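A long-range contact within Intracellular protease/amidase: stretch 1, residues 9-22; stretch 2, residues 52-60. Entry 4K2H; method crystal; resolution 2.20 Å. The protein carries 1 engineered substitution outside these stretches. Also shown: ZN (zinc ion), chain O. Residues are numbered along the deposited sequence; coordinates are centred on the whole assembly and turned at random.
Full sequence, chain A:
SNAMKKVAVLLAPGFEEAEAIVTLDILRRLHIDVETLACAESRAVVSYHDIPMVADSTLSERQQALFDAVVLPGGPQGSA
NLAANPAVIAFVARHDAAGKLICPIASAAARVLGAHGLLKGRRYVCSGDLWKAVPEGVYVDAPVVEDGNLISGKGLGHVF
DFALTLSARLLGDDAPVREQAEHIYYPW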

ATOM      1  N   VAL A   9      -9.361   8.186   7.559  1.00 26.55           N
ATOM      2  CA  VAL A   9      -9.041   6.762   7.425  1.00 26.07           C
ATOM      3  C   VAL A   9      -8.845   6.279   8.849  1.00 26.39           C
ATOM      4  O   VAL A   9      -7.994   6.794   9.580  1.00 25.65           O
ATOM      5  N   LEU A  10      -9.664   5.327   9.270  1.00 26.45           N
ATOM      6  CA  LEU A  10      -9.586   4.865  10.650  1.00 26.35           C
ATOM      7  C   LEU A  10      -8.560   3.751  10.750  1.00 25.32           C
ATOM      8  O   LEU A  10      -8.581   2.784   9.986  1.00 25.20           O
ATOM      9  N   LEU A  11      -7.677   3.891  11.727  1.00 25.20           N
ATOM     10  CA  LEU A  11      -6.591   2.946  11.914  1.00 23.94           C
ATOM     11  C   LEU A  11      -6.661   2.284  13.287  1.00 24.09           C
ATOM     12  O   LEU A  11      -6.211   2.857  14.257  1.00 24.26           O
ATOM     13  N   ALA A  12      -7.181   1.066  13.360  1.00 23.82           N
ATOM     14  CA  ALA A  12      -7.195   0.323  14.619  1.00 24.44           C
ATOM     15  C   ALA A  12      -5.991  -0.643  14.661  1.00 24.55           C
ATOM     16  O   ALA A  12      -5.398  -0.923  13.624  1.00 25.80           O
ATOM     17  N   PRO A  13      -5.631  -1.165  15.851  1.00 24.53           N
ATOM     18  CA  PRO A  13      -4.491  -2.104  15.856  1.00 24.92           C
ATOM     19  C   PRO A  13      -4.794  -3.287  14.976  1.00 25.20           C
ATOM     20  O   PRO A  13      -5.903  -3.828  15.042  1.00 25.24           O
ATOM     21  N   GLY A  14      -3.843  -3.664  14.122  1.00 25.12           N
ATOM     22  CA  GLY A  14      -4.095  -4.727  13.157  1.00 25.63           C
ATOM     23  C   GLY A  14      -4.752  -4.346  11.833  1.00 24.73           C
ATOM     24  O   GLY A  14      -5.085  -5.188  11.056  1.00 25.39           O
ATOM     25  N   PHE A  15      -4.898  -3.069  11.566  1.00 25.38           N
ATOM     26  CA  PHE A  15      -5.460  -2.589  10.300  1.00 24.16           C
ATOM     27  C   PHE A  15      -4.629  -3.118   9.156  1.00 24.96           C
ATOM     28  O   PHE A  15      -3.427  -3.223   9.287  1.00 24.09           O
ATOM     29  N   GLU A  16      -5.284  -3.438   8.027  1.00 25.20           N
ATOM     30  CA  GLU A  16      -4.611  -3.936   6.872  1.00 24.78           C
ATOM     31  C   GLU A  16      -3.944  -2.746   6.212  1.00 24.51           C
ATOM     32  O   GLU A  16      -4.618  -1.881   5.662  1.00 23.80           O
ATOM     33  N   GLU A  17      -2.607  -2.704   6.275  1.00 24.27           N
ATOM     34  CA  GLU A  17      -1.870  -1.538   5.833  1.00 24.17           C
ATOM     35  C   GLU A  17      -1.915  -1.312   4.343  1.00 25.54           C
ATOM     36  O   GLU A  17      -1.929  -0.178   3.891  1.00 24.95           O
ATOM     37  N   ALA A  18      -1.918  -2.386   3.574  1.00 27.26           N
ATOM     38  CA  ALA A  18      -1.899  -2.240   2.128  1.00 28.72           C
ATOM     39  C   ALA A  18      -3.216  -1.590   1.649  1.00 29.46           C
ATOM     40  O   ALA A  18      -3.200  -0.669   0.824  1.00 28.55           O
ATOM     41  N   GLU A  19      -4.327  -2.001   2.253  1.00 29.62           N
ATOM     42  CA  GLU A  19      -5.647  -1.473   1.892  1.00 30.26           C
ATOM     43  C   GLU A  19      -5.735   0.010   2.189  1.00 29.46           C
ATOM     44  O   GLU A  19      -6.126   0.793   1.326  1.00 30.27           O
ATOM     45  N   ALA A  20      -5.396   0.362   3.433  1.00 27.51           N
ATOM     46  CA  ALA A  20      -5.354   1.717   3.893  1.00 26.42           C
ATOM     47  C   ALA A  20      -4.340   2.586   3.165  1.00 26.69           C
ATOM     48  O   ALA A  20      -4.636   3.733   2.805  1.00 25.85           O
ATOM     49  N   ILE A  21      -3.123   2.090   2.994  1.00 26.81           N
ATOM     50  CA  ILE A  21      -2.093   2.943   2.393  1.00 28.22           C
ATOM     51  C   ILE A  21      -2.322   3.223   0.903  1.00 26.95           C
ATOM     52  O   ILE A  21      -2.071   4.349   0.471  1.00 25.95           O
ATOM     53  N   VAL A  22      -2.785   2.235   0.124  1.00 26.42           N
ATOM     54  CA  VAL A  22      -3.051   2.492  -1.304  1.00 26.38           C
ATOM     55  C   VAL A  22      -4.171   3.533  -1.399  1.00 26.87           C
ATOM     56  O   VAL A  22      -4.053   4.487  -2.165  1.00 28.22           O
ATOM     57  N   PRO A  52       4.534  -0.170  12.045  1.00 25.93           N
ATOM     58  CA  PRO A  52       4.009   0.843  12.923  1.00 25.05           C
ATOM     59  C   PRO A  52       3.952   2.146  12.182  1.00 24.74           C
ATOM     60  O   PRO A  52       4.910   2.503  11.481  1.00 24.35           O
ATOM     61  N   MET A  53       2.841   2.838  12.358  1.00 24.01           N
ATOM     62  CA  MET A  53       2.594   4.115  11.708  1.00 25.37           C
ATOM     63  C   MET A  53       2.028   5.110  12.680  1.00 24.79           C
ATOM     64  O   MET A  53       1.200   4.782  13.513  1.00 26.70           O
ATOM     65  N   VAL A  54       2.417   6.351  12.515  1.00 24.81           N
ATOM     66  CA  VAL A  54       1.863   7.395  13.333  1.00 24.50           C
ATOM     67  C   VAL A  54       0.669   8.016  12.613  1.00 24.15           C
ATOM     68  O   VAL A  54       0.854   8.719  11.630  1.00 23.19           O
ATOM     69  N   ALA A  55      -0.540   7.778  13.126  1.00 24.39           N
ATOM     70  CA  ALA A  55      -1.736   8.502  12.653  1.00 25.45           C
ATOM     71  C   ALA A  55      -1.643  10.019  12.767  1.00 26.20           C
ATOM     72  O   ALA A  55      -0.992  10.571  13.662  1.00 27.30           O
ATOM     73  N   ASP A  56      -2.314  10.707  11.867  1.00 27.23           N
ATOM     74  CA  ASP A  56      -2.380  12.176  11.944  1.00 28.73           C
ATOM     75  C   ASP A  56      -3.032  12.647  13.253  1.00 29.72           C
ATOM     76  O   ASP A  56      -2.592  13.623  13.879  1.00 29.41           O
ATOM     77  N   SER A  57      -4.055  11.936  13.703  1.00 30.11           N
ATOM     78  CA  SER A  57      -4.748  12.358  14.907  1.00 30.24           C
ATOM     79  C   SER A  57      -5.512  11.179  15.462  1.00 30.31           C
ATOM     80  O   SER A  57      -5.243  10.039  15.093  1.00 29.01           O
ATOM     81  N   THR A  58      -6.483  11.446  16.332  1.00 32.80           N
ATOM     82  CA  THR A  58      -7.252  10.395  16.963  1.00 33.24           C
ATOM     83  C   THR A  58      -8.700  10.734  16.868  1.00 33.83           C
ATOM     84  O   THR A  58      -9.068  11.886  16.653  1.00 34.31           O
ATOM     85  N   LEU A  59      -9.524   9.711  17.036  1.00 33.69           N
ATOM     86  CA  LEU A  59     -10.956   9.855  16.982  1.00 35.87           C
ATOM     87  C   LEU A  59     -11.417  10.783  18.075  1.00 36.45           C
ATOM     88  O   LEU A  59     -12.338  11.606  17.867  1.00 36.80           O
ATOM     89  N   SER A  60     -10.756  10.678  19.228  1.00 36.65           N
ATOM     90  CA  SER A  60     -11.086  11.513  20.390  1.00 38.53           C
ATOM     91  C   SER A  60     -10.949  13.011  20.133  1.00 39.53           C
ATOM     92  O   SER A  60     -11.627  13.792  20.774  1.00 38.93           O
TER

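Side chains alone make this contact: no hydrogen bond crosses between the stretches, and the 276 Å² they bury is mostly aliphatic, aromatic and sulfur surface. Met53 is the hub. Its CA-to-CB bond points toward stretch 1, and an m, t, t rotamer carries the thioether outward in extended form, so that one flexible chain reaches three partners. Met53 SD lies 3.7 Å from Phe15 CZ and 3.8 Å from Ile21 CD1, while the terminal methyl Met53 CE settles 3.9 Å from Glu17 CB. Phe15, with chi1 p and chi2 near 98°, presents its ring edge to the sulfur: Met53 SD sits 5.0 Å from the centroid of the Phe15 ring and 86° off its normal. Ile21 also points toward stretch 2, and its CD1 meets Met53 SD; its chi1 is m, but chi2 is near -6°, an eclipsed value between wells.

Farther along, the contact thins to simple pairs. Leu11, in the common m, t rotamer, points toward stretch 2 and brings CD1 to 4.4 Å from Ala55 CB, a loose touch against a short methyl. Leu10 and Leu59 both start sideways and close the gap with their ends, CD2 of Leu10 meeting CD1 of Leu59 at 3.6 Å. Leu10 does so as m, t, whereas Leu59 has chi1 at -130°, off the wells, with chi2 p.

Glu17 divides its roles along its length. Glu17 CB touches Met53 CE, but the p, m side chain then leads away and places Glu17 OE2 1.8 Å from the zinc ion ZN. Glu16 supplies OE1 at 2.0 Å from ZN, and its OE2 caps the helix by accepting from Ala18 N at 2.8 Å; two further ligands come from elsewhere in the structure. The carboxylates of Glu16 and Glu17 thus go to the zinc and, for Glu16, also to the helix cap, while the contacts between the stretches are apolar.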

ATOM      1  CB  VAL A   9      -7.771   6.533   6.588  1.00 26.62           C
ATOM      2  CG1 VAL A   9      -7.411   5.045   6.483  1.00 26.23           C
ATOM      3  CG2 VAL A   9      -7.935   7.125   5.202  1.00 26.98           C
ATOM      4  CB  LEU A  10     -10.949   4.367  11.159  1.00 26.39           C
ATOM      5  CG  LEU A  10     -12.112   5.357  11.051  1.00 26.76           C
ATOM      6  CD1 LEU A  10     -13.316   4.825  11.794  1.00 26.99           C
ATOM      7  CD2 LEU A  10     -11.758   6.733  11.572  1.00 27.23           C
ATOM      8  CB  LEU A  11      -5.244   3.646  11.736  1.00 23.38           C
ATOM      9  CG  LEU A  11      -4.933   4.284  10.387  1.00 23.38           C
ATOM     10  CD1 LEU A  11      -3.481   4.757  10.357  1.00 23.08           C
ATOM     11  CD2 LEU A  11      -5.214   3.358   9.201  1.00 23.06           C
ATOM     12  CB  ALA A  12      -8.500  -0.434  14.769  1.00 24.51           C
ATOM     13  CB  PRO A  13      -4.335  -2.477  17.365  1.00 25.18           C
ATOM     14  CG  PRO A  13      -4.833  -1.256  18.072  1.00 24.67           C
ATOM     15  CD  PRO A  13      -6.007  -0.783  17.223  1.00 24.62           C
ATOM     16  CB  PHE A  15      -5.494  -1.051  10.268  1.00 23.55           C
ATOM     17  CG  PHE A  15      -4.132  -0.368  10.151  1.00 23.32           C
ATOM     18  CD1 PHE A  15      -3.663   0.075   8.925  1.00 23.08           C
ATOM     19  CD2 PHE A  15      -3.335  -0.143  11.269  1.00 23.99           C
ATOM     20  CE1 PHE A  15      -2.458   0.728   8.790  1.00 22.50           C
ATOM     21  CE2 PHE A  15      -2.106   0.489  11.155  1.00 23.50           C
ATOM     22  CZ  PHE A  15      -1.682   0.960   9.914  1.00 23.69           C
ATOM     23  CB  GLU A  16      -5.593  -4.622   5.908  1.00 26.52           C
ATOM     24  CG  GLU A  16      -5.056  -5.888   5.275  1.00 27.41           C
ATOM     25  CD  GLU A  16      -3.594  -5.757   4.877  1.00 28.07           C
ATOM     26  OE1 GLU A  16      -2.771  -6.582   5.360  1.00 28.87           O
ATOM     27  OE2 GLU A  16      -3.263  -4.802   4.121  1.00 28.24           O
ATOM     28  CB  GLU A  17      -0.438  -1.551   6.334  1.00 24.27           C
ATOM     29  CG  GLU A  17       0.518  -2.595   5.750  1.00 23.91           C
ATOM     30  CD  GLU A  17       0.121  -4.027   5.999  1.00 23.67           C
ATOM     31  OE1 GLU A  17      -0.167  -4.355   7.159  1.00 21.76           O
ATOM     32  OE2 GLU A  17       0.081  -4.811   5.000  1.00 23.27           O
ATOM     33  CB  ALA A  18      -1.644  -3.586   1.473  1.00 29.40           C
ATOM     34  CB  GLU A  19      -6.753  -2.192   2.666  1.00 30.66           C
ATOM     35  CG  GLU A  19      -6.918  -3.647   2.313  1.00 32.06           C
ATOM     36  CD  GLU A  19      -7.841  -4.376   3.278  1.00 32.98           C
ATOM     37  OE1 GLU A  19      -8.499  -3.740   4.129  1.00 31.16           O
ATOM     38  OE2 GLU A  19      -7.870  -5.605   3.217  1.00 35.96           O
ATOM     39  CB  ALA A  20      -5.048   1.750   5.388  1.00 25.82           C
ATOM     40  CB  ILE A  21      -0.658   2.415   2.619  1.00 30.19           C
ATOM     41  CG1 ILE A  21      -0.205   2.576   4.078  1.00 32.20           C
ATOM     42  CG2 ILE A  21       0.327   3.119   1.711  1.00 30.85           C
ATOM     43  CD1 ILE A  21      -1.153   3.341   4.988  1.00 33.70           C
ATOM     44  CB  VAL A  22      -3.353   1.221  -2.122  1.00 26.97           C
ATOM     45  CG1 VAL A  22      -3.722   1.554  -3.571  1.00 28.08           C
ATOM     46  CG2 VAL A  22      -2.151   0.301  -2.156  1.00 26.86           C
ATOM     47  CB  PRO A  52       5.027   0.922  14.069  1.00 25.07           C
ATOM     48  CG  PRO A  52       5.977  -0.229  13.861  1.00 25.86           C
ATOM     49  CD  PRO A  52       5.909  -0.555  12.404  1.00 25.62           C
ATOM     50  CB  MET A  53       1.574   3.988  10.612  1.00 24.15           C
ATOM     51  CG  MET A  53       1.938   2.949   9.626  1.00 25.16           C
ATOM     52  SD  MET A  53       0.894   3.016   8.129  1.00 24.92           S
ATOM     53  CE  MET A  53       1.599   1.612   7.323  1.00 25.17           C
ATOM     54  CB  VAL A  54       2.930   8.459  13.620  1.00 24.96           C
ATOM     55  CG1 VAL A  54       2.357   9.536  14.513  1.00 25.40           C
ATOM     56  CG2 VAL A  54       4.170   7.812  14.230  1.00 25.17           C
ATOM     57  CB  ALA A  55      -3.006   7.999  13.353  1.00 25.20           C
ATOM     58  CB  ASP A  56      -3.119  12.759  10.739  1.00 28.78           C
ATOM     59  CG  ASP A  56      -2.402  12.495   9.428  1.00 29.60           C
ATOM     60  OD1 ASP A  56      -1.178  12.615   9.415  1.00 32.40           O
ATOM     61  OD2 ASP A  56      -3.037  12.140   8.407  1.00 30.05           O
ATOM     62  CB  SER A  57      -5.650  13.562  14.564  1.00 31.43           C
ATOM     63  OG  SER A  57      -6.525  13.906  15.612  1.00 32.52           O
ATOM     64  CB  THR A  58      -6.892  10.223  18.459  1.00 35.53           C
ATOM     65  OG1 THR A  58      -7.168  11.434  19.171  1.00 37.98           O
ATOM     66  CG2 THR A  58      -5.442   9.894  18.637  1.00 36.48           C
ATOM     67  CB  LEU A  59     -11.598   8.481  17.173  1.00 37.87           C
ATOM     68  CG  LEU A  59     -12.653   7.995  16.220  1.00 38.28           C
ATOM     69  CD1 LEU A  59     -12.281   8.289  14.782  1.00 39.47           C
ATOM     70  CD2 LEU A  59     -12.812   6.499  16.444  1.00 38.14           C
ATOM     71  CB  SER A  60     -10.240  11.114  21.593  1.00 39.34           C
ATOM     72  OG  SER A  60      -8.863  11.342  21.324  1.00 41.83           O
TER
HETATM   73 ZN    ZN O 201      -0.891  -6.297   4.870  1.00 30.82          ZN